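Local structure of tetraacyldisaccharide 4'-kinase (Aquifex aeolicus, 4EHX) at residues C209-S214 with F292-K297; D222-R227 with I274-P279. The protein probably transfers the gamma-phosphate of ATP to the 4'-position of a tetraacyldisaccharide 1-phosphate, forming lipid IVA, the last step of lipid IVA biosynthesis. All coordinates share one frame; numbering follows the deposited sequence.

Interaction 1. Residues C209-S214 with F292-K297; sequences CCLLNS and FALNFK
Cys209 and Cys210 both face Asn295 across two antiparallel strands, and their backbone N atoms share one acceptor. Asn295 O takes a bond of 2.8 Å from Cys209 N, which lies in the carbonyl plane. The second bond, from Cys210 N to the same Asn295 O, is longer at 3.2 Å, and its donor is tilted 20° from that plane. In return, Asn295 N donates to Cys210 O. This is a classic beta bulge. It puts an extra residue into strand 201-212 where it pairs with strand 291-300. Beyond the bulge the pairing is regular, and Leu212 and Ala293 exchange two backbone bonds. The side chains of Cys210, Leu212, Ala293 and Asn295 lie on one face of the sheet. There Asn295 CG, anti to its backbone N (chi1 -164°), stands beside the carbonyl carbon and 3.9 Å from Leu212 CG. Asn295 ND2 touches both Cys210 SG, at 3.5 Å, and Leu212 CD2, at 3.6 Å. A bound glycerol lies close to the same side chain. The side chains of Leu211 and Leu294 cross obliquely, with Leu211 CD2 3.9 Å from Leu294 CD2. Helix 237-248 packs on Leu294. At one end of the contact Phe292 turns a ring edge to Leu212 O, and its CE2 lies 3.7 Å from Asn213 CB. The amide oxygen of Asn213 turns to Glu217 N instead. At the other end the bent chain of Lys297 runs beside Cys209, with Lys297 CG 3.6 Å from Cys209 CB. Lys297 NZ also has a long, weak ion pair with Glu218.

Interaction 2. Residues D222-R227 with I274-P279; sequences DILKER and IYLTTP
Ile274 meets three side chains of 222-227 and is the buried centre of this contact. Leu224 and Arg227 pack closely round it. The Ile274 CG2 methyl touches Leu224 CD2 at 4.0 Å, the two side chains crossing at a slant. Leu224 uses its other methyl on Leu276. These two leucines reach toward each other tip to tip, with Leu224 CD1 4.0 Å from Leu276 CD1. Phe292 packs against both Ile274 and Leu276, and Val229 against Leu224. Arg227 crosses Ile274 at about a right angle and lays one guanidinium face over it. Ile274 CD1 sits 3.7 Å from Arg227 NH1, above the plane and offset toward the rim. The arginine chain folds back at chi2 (-71°) and chi3 (-44°). Arg227 NH2 donates to Gly272 O. The solvent side is looser. Ile223 is exposed and touches lightly, its CG2 4.2 Å from Ile274 CD1; Ile223 O comes nearer to that methyl, at 3.9 Å. A water accepts from Ile274 N at 2.9 Å and, weakly, from Arg227 NH2 at 3.2 Å. No direct hydrogen bond crosses between the segments. Farther out, Lys225 and Glu226 are exposed, poorly ordered and joined by a long salt bridge. They are the middle residues of a type II beta turn, closed by a bond from Arg227 N to Leu224 O. The turn starts on Leu224, the last residue of a short 3-10 segment. The whole is a connecting loop from strand 218-219 to strand 229-233, packed by its side chains on Ile274 and Leu276, with strand 275-277 the parallel neighbour of 229-233.

How the interactions relate
Strands 291-300 and 275-277 run parallel side by side and bring the two contacts together, their centres 9 Å apart. Phe292 of interaction 1 probably hydrogen-bonds through its N to Tyr275 O and through its O to Thr277 N of interaction 2. Its CB also packs on Leu276. Interaction 1 is mostly buried, and backbone hydrogen bonds between strands dominate it. Interaction 2 is smaller and only partly buried. There a loop packs on apolar side chains from one face of 274-279, with an arginine face and one water. Leu224 belongs to both settings, because it also touches Leu211. Interaction 1 lies nearer the predicted ATP site; interaction 2 lies away from it.

Interaction 1. Residues C209-S214 with F292-K297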
# COMPACT_ATOMS: atom_id res chain seq x y z
N CYS A 209 -16.46 -1.71 -5.31
CA CYS A 209 -17.44 -1.06 -4.45
C CYS A 209 -18.17 0.08 -5.15
O CYS A 209 -19.39 0.08 -5.28
CB CYS A 209 -16.75 -0.52 -3.20
SG CYS A 209 -17.91 0.23 -2.03
N CYS A 210 -17.39 1.06 -5.60
CA CYS A 210 -17.93 2.33 -6.06
C CYS A 210 -16.79 3.15 -6.62
O CYS A 210 -15.69 2.64 -6.83
CB CYS A 210 -18.49 3.09 -4.87
SG CYS A 210 -17.26 3.30 -3.58
N LEU A 211 -17.05 4.44 -6.85
CA LEU A 211 -16.02 5.34 -7.36
C LEU A 211 -15.42 6.26 -6.30
O LEU A 211 -16.03 6.50 -5.25
CB LEU A 211 -16.62 6.19 -8.48
CG LEU A 211 -17.27 5.47 -9.66
CD1 LEU A 211 -17.93 6.49 -10.61
CD2 LEU A 211 -16.23 4.63 -10.40
N LEU A 212 -14.22 6.75 -6.56
CA LEU A 212 -13.67 7.86 -5.80
C LEU A 212 -13.71 9.09 -6.70
O LEU A 212 -13.23 9.03 -7.84
CB LEU A 212 -12.23 7.57 -5.41
CG LEU A 212 -12.04 6.48 -4.36
CD1 LEU A 212 -10.57 6.20 -4.14
CD2 LEU A 212 -12.71 6.92 -3.07
N ASN A 213 -14.27 10.19 -6.21
CA ASN A 213 -14.20 11.43 -6.97
C ASN A 213 -12.84 12.12 -6.75
O ASN A 213 -11.97 11.56 -6.10
CB ASN A 213 -15.40 12.36 -6.71
CG ASN A 213 -15.43 12.92 -5.29
OD1 ASN A 213 -14.42 12.93 -4.59
ND2 ASN A 213 -16.59 13.42 -4.88
N SER A 214 -12.66 13.30 -7.33
CA SER A 214 -11.36 13.97 -7.27
C SER A 214 -11.06 14.55 -5.88
O SER A 214 -9.92 14.89 -5.59
CB SER A 214 -11.26 15.05 -8.34
OG SER A 214 -12.27 16.03 -8.17
N PHE A 292 -12.68 10.43 -12.04
CA PHE A 292 -12.90 9.46 -10.96
C PHE A 292 -11.92 8.29 -11.03
O PHE A 292 -11.32 8.03 -12.07
CB PHE A 292 -14.33 8.90 -11.05
CG PHE A 292 -15.40 9.95 -11.05
CD1 PHE A 292 -15.76 10.59 -12.22
CD2 PHE A 292 -16.03 10.31 -9.87
CE1 PHE A 292 -16.74 11.57 -12.22
CE2 PHE A 292 -17.01 11.29 -9.86
CZ PHE A 292 -17.36 11.92 -11.03
N ALA A 293 -11.79 7.58 -9.91
CA ALA A 293 -11.05 6.33 -9.85
C ALA A 293 -11.98 5.21 -9.37
O ALA A 293 -13.04 5.48 -8.82
CB ALA A 293 -9.82 6.45 -8.92
N LEU A 294 -11.59 3.97 -9.60
CA LEU A 294 -12.38 2.85 -9.11
C LEU A 294 -12.07 2.62 -7.63
O LEU A 294 -10.93 2.80 -7.19
CB LEU A 294 -12.09 1.60 -9.92
CG LEU A 294 -12.21 1.73 -11.44
CD1 LEU A 294 -11.80 0.43 -12.13
CD2 LEU A 294 -13.61 2.13 -11.84
N ASN A 295 -13.08 2.23 -6.87
CA ASN A 295 -12.88 1.96 -5.46
C ASN A 295 -13.23 0.52 -5.14
O ASN A 295 -14.35 0.06 -5.40
CB ASN A 295 -13.72 2.92 -4.60
CG ASN A 295 -13.27 2.96 -3.15
OD1 ASN A 295 -12.23 2.40 -2.79
ND2 ASN A 295 -14.03 3.65 -2.32
N PHE A 296 -12.26 -0.21 -4.61
CA PHE A 296 -12.45 -1.58 -4.20
C PHE A 296 -12.44 -1.67 -2.68
O PHE A 296 -11.86 -0.82 -2.00
CB PHE A 296 -11.35 -2.46 -4.79
CG PHE A 296 -11.46 -2.63 -6.27
CD1 PHE A 296 -11.06 -1.62 -7.13
CD2 PHE A 296 -11.98 -3.80 -6.81
CE1 PHE A 296 -11.17 -1.78 -8.50
CE2 PHE A 296 -12.09 -3.96 -8.17
CZ PHE A 296 -11.69 -2.94 -9.02
N LYS A 297 -13.11 -2.68 -2.13
CA LYS A 297 -13.13 -2.88 -0.69
C LYS A 297 -12.51 -4.24 -0.40
O LYS A 297 -12.63 -5.16 -1.21
CB LYS A 297 -14.56 -2.81 -0.15
CG LYS A 297 -15.15 -1.40 -0.13
CD LYS A 297 -14.35 -0.48 0.78
CE LYS A 297 -14.81 0.97 0.66
NZ LYS A 297 -16.23 1.15 1.07

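Interaction 2. Residues D222-R227 with I274-P279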
# COMPACT_ATOMS: atom_id res chain seq x y z
N ASP A 222 -23.17 4.33 -10.06
CA ASP A 222 -24.40 4.51 -10.83
C ASP A 222 -24.22 5.58 -11.90
O ASP A 222 -24.77 5.46 -13.00
CB ASP A 222 -25.57 4.89 -9.92
CG ASP A 222 -26.14 3.70 -9.17
OD1 ASP A 222 -26.15 2.58 -9.74
OD2 ASP A 222 -26.59 3.87 -8.02
N ILE A 223 -23.45 6.61 -11.57
CA ILE A 223 -23.22 7.73 -12.47
C ILE A 223 -22.68 7.30 -13.84
O ILE A 223 -22.73 8.06 -14.81
CB ILE A 223 -22.27 8.77 -11.83
CG1 ILE A 223 -22.80 9.19 -10.46
CG2 ILE A 223 -22.12 9.98 -12.73
CD1 ILE A 223 -21.93 10.21 -9.74
N LEU A 224 -22.19 6.07 -13.92
CA LEU A 224 -21.60 5.55 -15.15
C LEU A 224 -22.62 4.90 -16.08
O LEU A 224 -22.33 4.65 -17.25
CB LEU A 224 -20.49 4.55 -14.83
CG LEU A 224 -19.28 5.16 -14.13
CD1 LEU A 224 -18.17 4.14 -13.99
CD2 LEU A 224 -18.82 6.40 -14.89
N LYS A 225 -23.81 4.60 -15.55
CA LYS A 225 -24.83 3.95 -16.36
C LYS A 225 -25.27 4.84 -17.51
O LYS A 225 -25.51 6.04 -17.33
CB LYS A 225 -26.03 3.54 -15.49
CG LYS A 225 -26.98 2.57 -16.17
CD LYS A 225 -28.12 2.16 -15.25
CE LYS A 225 -29.07 3.32 -14.99
NZ LYS A 225 -29.75 3.77 -16.24
N GLU A 226 -25.37 4.25 -18.70
CA GLU A 226 -25.79 4.96 -19.91
C GLU A 226 -24.78 6.05 -20.30
O GLU A 226 -25.10 6.95 -21.09
CB GLU A 226 -27.13 5.68 -19.70
CG GLU A 226 -28.26 4.76 -19.23
CD GLU A 226 -28.47 3.58 -20.15
OE1 GLU A 226 -28.33 3.74 -21.38
OE2 GLU A 226 -28.77 2.47 -19.64
N ARG A 227 -23.57 5.95 -19.76
CA ARG A 227 -22.51 6.90 -20.10
C ARG A 227 -21.32 6.07 -20.57
O ARG A 227 -21.01 5.02 -19.99
CB ARG A 227 -22.07 7.80 -18.93
CG ARG A 227 -23.15 8.69 -18.31
CD ARG A 227 -23.55 9.81 -19.26
NE ARG A 227 -22.38 10.43 -19.89
CZ ARG A 227 -21.87 11.62 -19.56
NH1 ARG A 227 -22.43 12.35 -18.60
NH2 ARG A 227 -20.80 12.08 -20.19
N ILE A 274 -16.99 12.28 -18.81
CA ILE A 274 -16.57 11.59 -17.59
C ILE A 274 -15.28 10.83 -17.83
O ILE A 274 -15.15 10.12 -18.83
CB ILE A 274 -17.63 10.61 -17.09
CG1 ILE A 274 -18.93 11.36 -16.78
CG2 ILE A 274 -17.11 9.85 -15.85
CD1 ILE A 274 -20.08 10.47 -16.37
N TYR A 275 -14.33 10.98 -16.92
CA TYR A 275 -13.04 10.31 -17.03
C TYR A 275 -12.83 9.33 -15.89
O TYR A 275 -13.26 9.57 -14.75
CB TYR A 275 -11.89 11.32 -17.03
CG TYR A 275 -11.93 12.30 -18.18
CD1 TYR A 275 -12.75 13.42 -18.13
CD2 TYR A 275 -11.17 12.09 -19.32
CE1 TYR A 275 -12.81 14.31 -19.19
CE2 TYR A 275 -11.22 12.98 -20.38
CZ TYR A 275 -12.04 14.09 -20.31
OH TYR A 275 -12.07 14.95 -21.37
N LEU A 276 -12.16 8.23 -16.21
CA LEU A 276 -11.69 7.28 -15.20
C LEU A 276 -10.18 7.16 -15.29
O LEU A 276 -9.62 7.11 -16.39
CB LEU A 276 -12.33 5.90 -15.41
CG LEU A 276 -13.85 5.88 -15.28
CD1 LEU A 276 -14.37 4.45 -15.31
CD2 LEU A 276 -14.26 6.59 -14.00
N THR A 277 -9.53 7.13 -14.14
CA THR A 277 -8.09 6.97 -14.08
C THR A 277 -7.74 6.24 -12.79
O THR A 277 -8.65 5.76 -12.09
CB THR A 277 -7.36 8.33 -14.17
OG1 THR A 277 -5.94 8.12 -14.23
CG2 THR A 277 -7.70 9.23 -12.96
N THR A 278 -6.46 6.14 -12.47
CA THR A 278 -6.03 5.44 -11.26
C THR A 278 -5.91 6.41 -10.08
O THR A 278 -5.74 7.60 -10.28
CB THR A 278 -4.66 4.74 -11.44
OG1 THR A 278 -3.62 5.73 -11.53
CG2 THR A 278 -4.64 3.88 -12.70
N PRO A 279 -5.98 5.89 -8.85
CA PRO A 279 -5.84 6.79 -7.70
C PRO A 279 -4.51 7.55 -7.69
O PRO A 279 -4.49 8.72 -7.30
CB PRO A 279 -5.95 5.83 -6.50
CG PRO A 279 -6.83 4.72 -7.02
CD PRO A 279 -6.42 4.53 -8.46
O HOH W 1 -18.02 10.81 -21.06